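Local coordinates for protein SVS_variant_AS1 (Streptomyces sp. CWA1, PDB 6TJA) that is an engineered ancestral terpene cyclase that probably converts geranylgeranyl diphosphate to the spirocyclic diterpene spiroviolene, with release of diphosphate, at residues R206-R210 / P211-A215; L277-H280 / D281-R284; A215-E218 / M219-V223. One frame throughout, in Å; residues are numbered along the deposited sequence.

Contact 1. Residues R206-R210 / P211-A215; sequences REMHR and PAVRA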
# COMPACT_ATOMS: atom_id res chain seq x y z
N ARG A 206 4.76 4.33 -17.57
CA ARG A 206 5.15 5.67 -17.84
C ARG A 206 3.99 6.63 -18.00
O ARG A 206 4.11 7.78 -17.75
CB ARG A 206 6.16 5.73 -19.00
CG ARG A 206 5.59 6.07 -20.34
CD ARG A 206 6.18 5.29 -21.50
NE ARG A 206 5.12 4.74 -22.35
CZ ARG A 206 4.32 5.46 -23.13
NH1 ARG A 206 4.48 6.77 -23.22
NH2 ARG A 206 3.37 4.87 -23.82
N GLU A 207 2.85 6.12 -18.38
CA GLU A 207 1.63 6.96 -18.53
C GLU A 207 0.87 6.89 -17.21
O GLU A 207 0.43 7.92 -16.75
CB GLU A 207 0.78 6.51 -19.72
CG GLU A 207 1.28 7.01 -21.07
CD GLU A 207 0.28 6.83 -22.21
OE1 GLU A 207 -0.21 7.86 -22.81
OE2 GLU A 207 -0.02 5.64 -22.49
N MET A 208 0.71 5.72 -16.65
CA MET A 208 -0.02 5.58 -15.43
C MET A 208 0.55 6.34 -14.26
O MET A 208 -0.18 6.91 -13.53
CB MET A 208 -0.20 4.12 -15.04
CG MET A 208 -1.19 3.88 -13.91
SD MET A 208 -2.82 4.62 -14.02
CE MET A 208 -3.84 3.22 -14.29
N HIS A 209 1.87 6.34 -14.14
CA HIS A 209 2.55 6.99 -13.03
C HIS A 209 2.91 8.47 -13.13
O HIS A 209 3.45 9.00 -12.25
CB HIS A 209 3.67 6.12 -12.51
CG HIS A 209 3.23 4.74 -12.16
ND1 HIS A 209 2.19 4.49 -11.32
CD2 HIS A 209 3.68 3.54 -12.56
CE1 HIS A 209 2.02 3.19 -11.19
NE2 HIS A 209 2.91 2.59 -11.95
N ARG A 210 2.66 9.05 -14.29
CA ARG A 210 2.72 10.51 -14.53
C ARG A 210 2.01 11.24 -13.39
O ARG A 210 0.84 10.97 -13.09
CB ARG A 210 2.06 10.90 -15.86
CG ARG A 210 2.91 10.69 -17.10
CD ARG A 210 2.10 11.02 -18.35
NE ARG A 210 1.85 12.45 -18.39
CZ ARG A 210 1.04 13.08 -19.25
NH1 ARG A 210 0.34 12.41 -20.13
NH2 ARG A 210 0.92 14.40 -19.17
N PRO A 211 2.72 12.16 -12.70
CA PRO A 211 2.10 12.97 -11.65
C PRO A 211 0.71 13.50 -12.06
O PRO A 211 -0.20 13.41 -11.25
CB PRO A 211 3.20 14.04 -11.43
CG PRO A 211 4.48 13.25 -11.57
CD PRO A 211 4.18 12.40 -12.80
N ALA A 212 0.53 13.92 -13.32
CA ALA A 212 -0.72 14.52 -13.82
C ALA A 212 -1.86 13.52 -13.73
O ALA A 212 -2.93 13.90 -13.33
CB ALA A 212 -0.52 15.01 -15.22
N VAL A 213 -1.60 12.27 -14.08
CA VAL A 213 -2.59 11.17 -14.11
C VAL A 213 -2.87 10.71 -12.67
O VAL A 213 -4.02 10.39 -12.34
CB VAL A 213 -2.08 10.01 -14.97
CG1 VAL A 213 -2.99 8.79 -14.87
CG2 VAL A 213 -1.93 10.45 -16.41
N ARG A 214 -1.83 10.63 -11.85
CA ARG A 214 -1.99 10.38 -10.41
C ARG A 214 -2.93 11.44 -9.82
O ARG A 214 -3.86 11.09 -9.04
CB ARG A 214 -0.59 10.36 -9.80
CG ARG A 214 -0.54 9.82 -8.39
CD ARG A 214 -0.92 8.35 -8.38
NE ARG A 214 -1.62 8.21 -7.16
CZ ARG A 214 -2.73 7.55 -6.97
NH1 ARG A 214 -3.28 6.87 -7.96
NH2 ARG A 214 -3.23 7.55 -5.75
N ALA A 215 -2.72 12.71 -10.12
CA ALA A 215 -3.55 13.81 -9.58
C ALA A 215 -4.98 13.71 -10.11
O ALA A 215 -5.93 13.94 -9.34
CB ALA A 215 -2.95 15.15 -9.87
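V213 turns its two methyl groups back over the backbone that leads into its own helix, with CG2 3.5 Å from E207 O and CG1 3.6 Å from M208 O. Both are contacts of a methyl with a carbonyl oxygen. The two methyls rest on successive carbonyl oxygens because CG1 stands anti to the backbone N (chi1 173°), which puts CG2 on the N side of the residue. There CG2 also comes within 4.1 Å of R210 CB. The thioether of M208 approaches at CG1, SD lying 4.3 Å from V213 CG1, a loose apolar contact. R210 occupies the N-cap position of helix 211-231, and its carbonyl holds the first turn. The bond from R214 N to R210 O is 3.0 Å long and almost straight, with an angle of 175° at the hydrogen. V213 N lies 2.9 Å from the same R210 O but meets it at a poorer angle and adds a weak second bond. The R210 chain bends at chi3, bringing NH2 within 4.2 Å of A212 CB, an oblique approach. L291 and Y294 of helix 289-309 pack on the V213 side chain. P211 brings its ring against P143 of the second subunit, so the start of the helix also belongs to the dimer contact. P211 has no N-H to give, which costs nothing at the first position of a helix, where the N-H is not used in an i to i-4 bond of that helix. One carbonyl thus serves two N-H groups at the corner, and the charge of R214 is answered outside it, in a salt bridge with E189.

Contact 2. Residues L277-H280 / D281-R284; sequences LELH and DRVR
The C-terminal turn of helix 258-283 is where H280 meets D281 and R284. H280 ND1 donates a hydrogen bond of 3.2 Å to D281 OD1, at an angle of 169°. The oxygen sits in the imidazole plane, whereas the ring addresses the carboxylate on its anti side, the two planes being 63° apart. With CG anti to the backbone N (chi1 171°), the H280 ring swings forward along the helix, so that R284 CB comes over one of its faces, 4.1 Å from the centroid, as a CH-pi contact. The R284 chain then bends at chi2 and chi3, and its guanidinium presents a face to H280 CE1, which lies over the centre of that group. R284 also touches a crystal neighbour, so its outer end may partly reflect the lattice. A separate side of the turn belongs to L279, whose CD1 lies over one face of the R282 guanidinium, 3.4 Å from R282 NH2 and 3.9 Å from V283 CG2. R282 itself is paired with D356. Beneath the side chains, R284 N closes the turn on H280 O at 2.8 Å, and V283 N bonds to L279 O at 3.1 Å. Inward, H280 rests on L295 and R299 of helix 289-309 and on L216 of helix 211-231. An alanine here would probably leave D281 OD1 without its N-H partner and the R284 chain free to turn, since the ring face under its CB would be gone. The ND1 bond fixes the rotation of a buried ring; the carboxylate would be expected to favour the tautomer or ion with a proton on ND1, while the nearby arginines would tend to oppose a full positive charge.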
# COMPACT_ATOMS: atom_id res chain seq x y z
N LEU A 277 -11.44 18.84 -14.20
CA LEU A 277 -11.82 19.09 -15.56
C LEU A 277 -10.75 19.86 -16.31
O LEU A 277 -10.46 19.57 -17.44
CB LEU A 277 -13.16 19.81 -15.64
CG LEU A 277 -14.35 19.08 -15.07
CD1 LEU A 277 -15.48 20.01 -14.82
CD2 LEU A 277 -14.76 17.89 -15.88
N GLU A 278 -10.18 20.84 -15.64
CA GLU A 278 -9.13 21.63 -16.21
C GLU A 278 -7.90 20.76 -16.50
O GLU A 278 -7.45 20.75 -17.60
CB GLU A 278 -8.83 22.86 -15.36
CG GLU A 278 -7.57 23.59 -15.74
CD GLU A 278 -7.22 24.75 -14.82
OE1 GLU A 278 -6.92 24.56 -13.64
OE2 GLU A 278 -7.21 25.87 -15.28
N LEU A 279 -7.42 20.00 -15.54
CA LEU A 279 -6.23 19.13 -15.81
C LEU A 279 -6.57 18.08 -16.88
O LEU A 279 -5.72 17.73 -17.70
CB LEU A 279 -5.79 18.48 -14.49
CG LEU A 279 -4.53 17.62 -14.59
CD1 LEU A 279 -3.40 18.35 -15.31
CD2 LEU A 279 -4.08 17.22 -13.21
N HIS A 280 -7.79 17.56 -16.87
CA HIS A 280 -8.21 16.50 -17.82
C HIS A 280 -8.06 17.05 -19.25
O HIS A 280 -7.50 16.35 -20.10
CB HIS A 280 -9.64 16.01 -17.53
CG HIS A 280 -10.14 15.11 -18.61
ND1 HIS A 280 -10.67 15.61 -19.79
CD2 HIS A 280 -10.08 13.77 -18.74
CE1 HIS A 280 -10.98 14.59 -20.57
NE2 HIS A 280 -10.60 13.45 -19.96
N ASP A 281 -8.49 18.29 -19.48
CA ASP A 281 -8.52 18.92 -20.82
C ASP A 281 -7.08 19.15 -21.30
O ASP A 281 -6.87 19.11 -22.51
CB ASP A 281 -9.43 20.16 -20.81
CG ASP A 281 -10.91 19.81 -20.89
OD1 ASP A 281 -11.25 18.61 -20.89
OD2 ASP A 281 -11.74 20.74 -20.94
N ARG A 282 -6.11 19.32 -20.40
CA ARG A 282 -4.69 19.55 -20.76
C ARG A 282 -4.03 18.21 -21.10
O ARG A 282 -3.19 18.14 -22.00
CB ARG A 282 -4.03 20.33 -19.62
CG ARG A 282 -2.52 20.44 -19.71
CD ARG A 282 -1.96 21.47 -18.73
NE ARG A 282 -1.58 20.99 -17.40
CZ ARG A 282 -0.67 20.04 -17.13
NH1 ARG A 282 -0.06 19.35 -18.09
NH2 ARG A 282 -0.39 19.74 -15.87
N VAL A 283 -4.43 17.13 -20.43
CA VAL A 283 -3.77 15.80 -20.53
C VAL A 283 -4.39 14.99 -21.68
O VAL A 283 -3.66 14.21 -22.30
CB VAL A 283 -3.91 15.06 -19.19
CG1 VAL A 283 -3.56 13.60 -19.29
CG2 VAL A 283 -3.08 15.73 -18.12
N ARG A 284 -5.69 15.12 -21.90
CA ARG A 284 -6.44 14.17 -22.77
C ARG A 284 -5.91 14.24 -24.21
O ARG A 284 -5.71 13.20 -24.82
CB ARG A 284 -7.95 14.38 -22.69
CG ARG A 284 -8.75 13.33 -23.46
CD ARG A 284 -9.10 13.81 -24.87
NE ARG A 284 -9.90 15.04 -24.78
CZ ARG A 284 -11.23 15.09 -24.59
NH1 ARG A 284 -11.95 13.97 -24.50
NH2 ARG A 284 -11.83 16.26 -24.51

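Contact 3. Residues A215-E218 / M219-V223; sequences ALTE and MAIMV
M219 folds its side chain back along the helix onto A215 and L216, one of two apolar contacts of the turn. Its CG stands beside the backbone N (chi1 -78°) and lies 3.2 Å from A215 O. The chain then bends at chi3 and returns the methyl toward the preceding turn, CE reaching 4.3 Å from A215 CB and 4.4 Å from L216 CD2. On another side of the helix T217 and I221 run side by side, pointing the same way, with T217 CG2 3.9 Å from I221 CD1. The backbone bonds are those of a regular alpha-helix, four in succession from M219, A220, I221 and M222 to the carbonyls four residues earlier. The last, from M222 N to E218 O, is 2.8 Å long. The polar side chains are buried yet provided for. T217 OG1, beside its own backbone N, is hydrogen-bonded to V213 O one turn back and to Y294 OH. The carboxylate of E218 takes W353 NE1 on OE1 and forms a salt bridge through OE2 with R112 of the second subunit; its ion pair with R214 is long and weak. A negative charge buried in this way is probably stabilised by that arginine together with the W353 N-H, and the arginine links the helix to the dimer partner. Helix 258-283 covers L216 through F276 and L279, while helix 289-309 brings L298 and I302 against A220. L183 of helix 175-185 packs on E218, I221 and M222, and W353 of the C-terminal loop covers M219. Helix 211-231 is therefore packed here by three helices and the C-terminal loop, with the second subunit reaching E218.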
# COMPACT_ATOMS: atom_id res chain seq x y z
N ALA A 215 -2.72 12.71 -10.12
CA ALA A 215 -3.55 13.81 -9.58
C ALA A 215 -4.98 13.71 -10.11
O ALA A 215 -5.93 13.94 -9.34
CB ALA A 215 -2.95 15.15 -9.87
N LEU A 216 -5.17 13.35 -11.38
CA LEU A 216 -6.54 13.21 -11.95
C LEU A 216 -7.22 12.07 -11.21
O LEU A 216 -8.40 12.18 -10.95
CB LEU A 216 -6.47 12.92 -13.46
CG LEU A 216 -6.17 14.12 -14.34
CD1 LEU A 216 -5.87 13.69 -15.78
CD2 LEU A 216 -7.33 15.12 -14.33
N THR A 217 -6.48 11.02 -10.87
CA THR A 217 -7.04 9.83 -10.20
C THR A 217 -7.46 10.24 -8.77
O THR A 217 -8.62 9.93 -8.35
CB THR A 217 -6.05 8.66 -10.24
OG1 THR A 217 -5.74 8.30 -11.60
CG2 THR A 217 -6.62 7.45 -9.53
N GLU A 218 -6.56 10.91 -8.05
CA GLU A 218 -6.86 11.39 -6.68
C GLU A 218 -8.10 12.30 -6.74
O GLU A 218 -8.98 12.14 -5.89
CB GLU A 218 -5.61 12.01 -6.09
CG GLU A 218 -4.59 10.99 -5.64
CD GLU A 218 -3.64 11.52 -4.58
OE1 GLU A 218 -3.65 12.75 -4.36
OE2 GLU A 218 -2.89 10.71 -3.97
N MET A 219 -8.20 13.16 -7.74
CA MET A 219 -9.30 14.15 -7.80
C MET A 219 -10.59 13.39 -8.04
O MET A 219 -11.62 13.71 -7.36
CB MET A 219 -9.04 15.20 -8.88
CG MET A 219 -8.03 16.21 -8.36
SD MET A 219 -7.85 17.73 -9.25
CE MET A 219 -6.68 17.20 -10.51
N ALA A 220 -10.55 12.42 -8.94
CA ALA A 220 -11.74 11.60 -9.24
C ALA A 220 -12.19 10.96 -7.93
O ALA A 220 -13.41 10.96 -7.64
CB ALA A 220 -11.42 10.59 -10.30
N ILE A 221 -11.23 10.42 -7.17
CA ILE A 221 -11.49 9.67 -5.91
C ILE A 221 -12.06 10.63 -4.87
O ILE A 221 -13.03 10.26 -4.21
CB ILE A 221 -10.21 8.96 -5.43
CG1 ILE A 221 -9.91 7.79 -6.35
CG2 ILE A 221 -10.31 8.50 -3.98
CD1 ILE A 221 -8.53 7.20 -6.11
N MET A 222 -11.53 11.85 -4.78
CA MET A 222 -11.90 12.84 -3.75
C MET A 222 -13.31 13.35 -4.05
O MET A 222 -14.07 13.51 -3.10
CB MET A 222 -10.92 14.00 -3.72
CG MET A 222 -11.08 14.90 -2.47
SD MET A 222 -10.62 14.06 -0.92
CE MET A 222 -8.89 14.46 -0.93
N VAL A 223 -13.69 13.54 -5.31
CA VAL A 223 -15.06 14.00 -5.66
C VAL A 223 -16.04 12.88 -5.31
O VAL A 223 -17.06 13.19 -4.66
CB VAL A 223 -15.20 14.44 -7.12
CG1 VAL A 223 -16.65 14.76 -7.45
CG2 VAL A 223 -14.29 15.62 -7.43

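In the fold
Along the chain contact 1 comes first, at the corner where helix 205-208 gives way to helix 211-231. Contact 3 follows directly, sharing A215 and carrying that helix toward the core. Contact 2 lies later, near the end of helix 258-283. All three are local, so none closes a long loop, and none crosses another. Contact 2 nevertheless packs against both the others: L279 CD2 reaches A212 O, A215 CB and M219 CE, and V283 CG2 meets A212 CB. The two helices thus join at the end of the all-alpha terpene synthase bundle. In this family the far end of helix 211-231 probably bears a metal-binding motif.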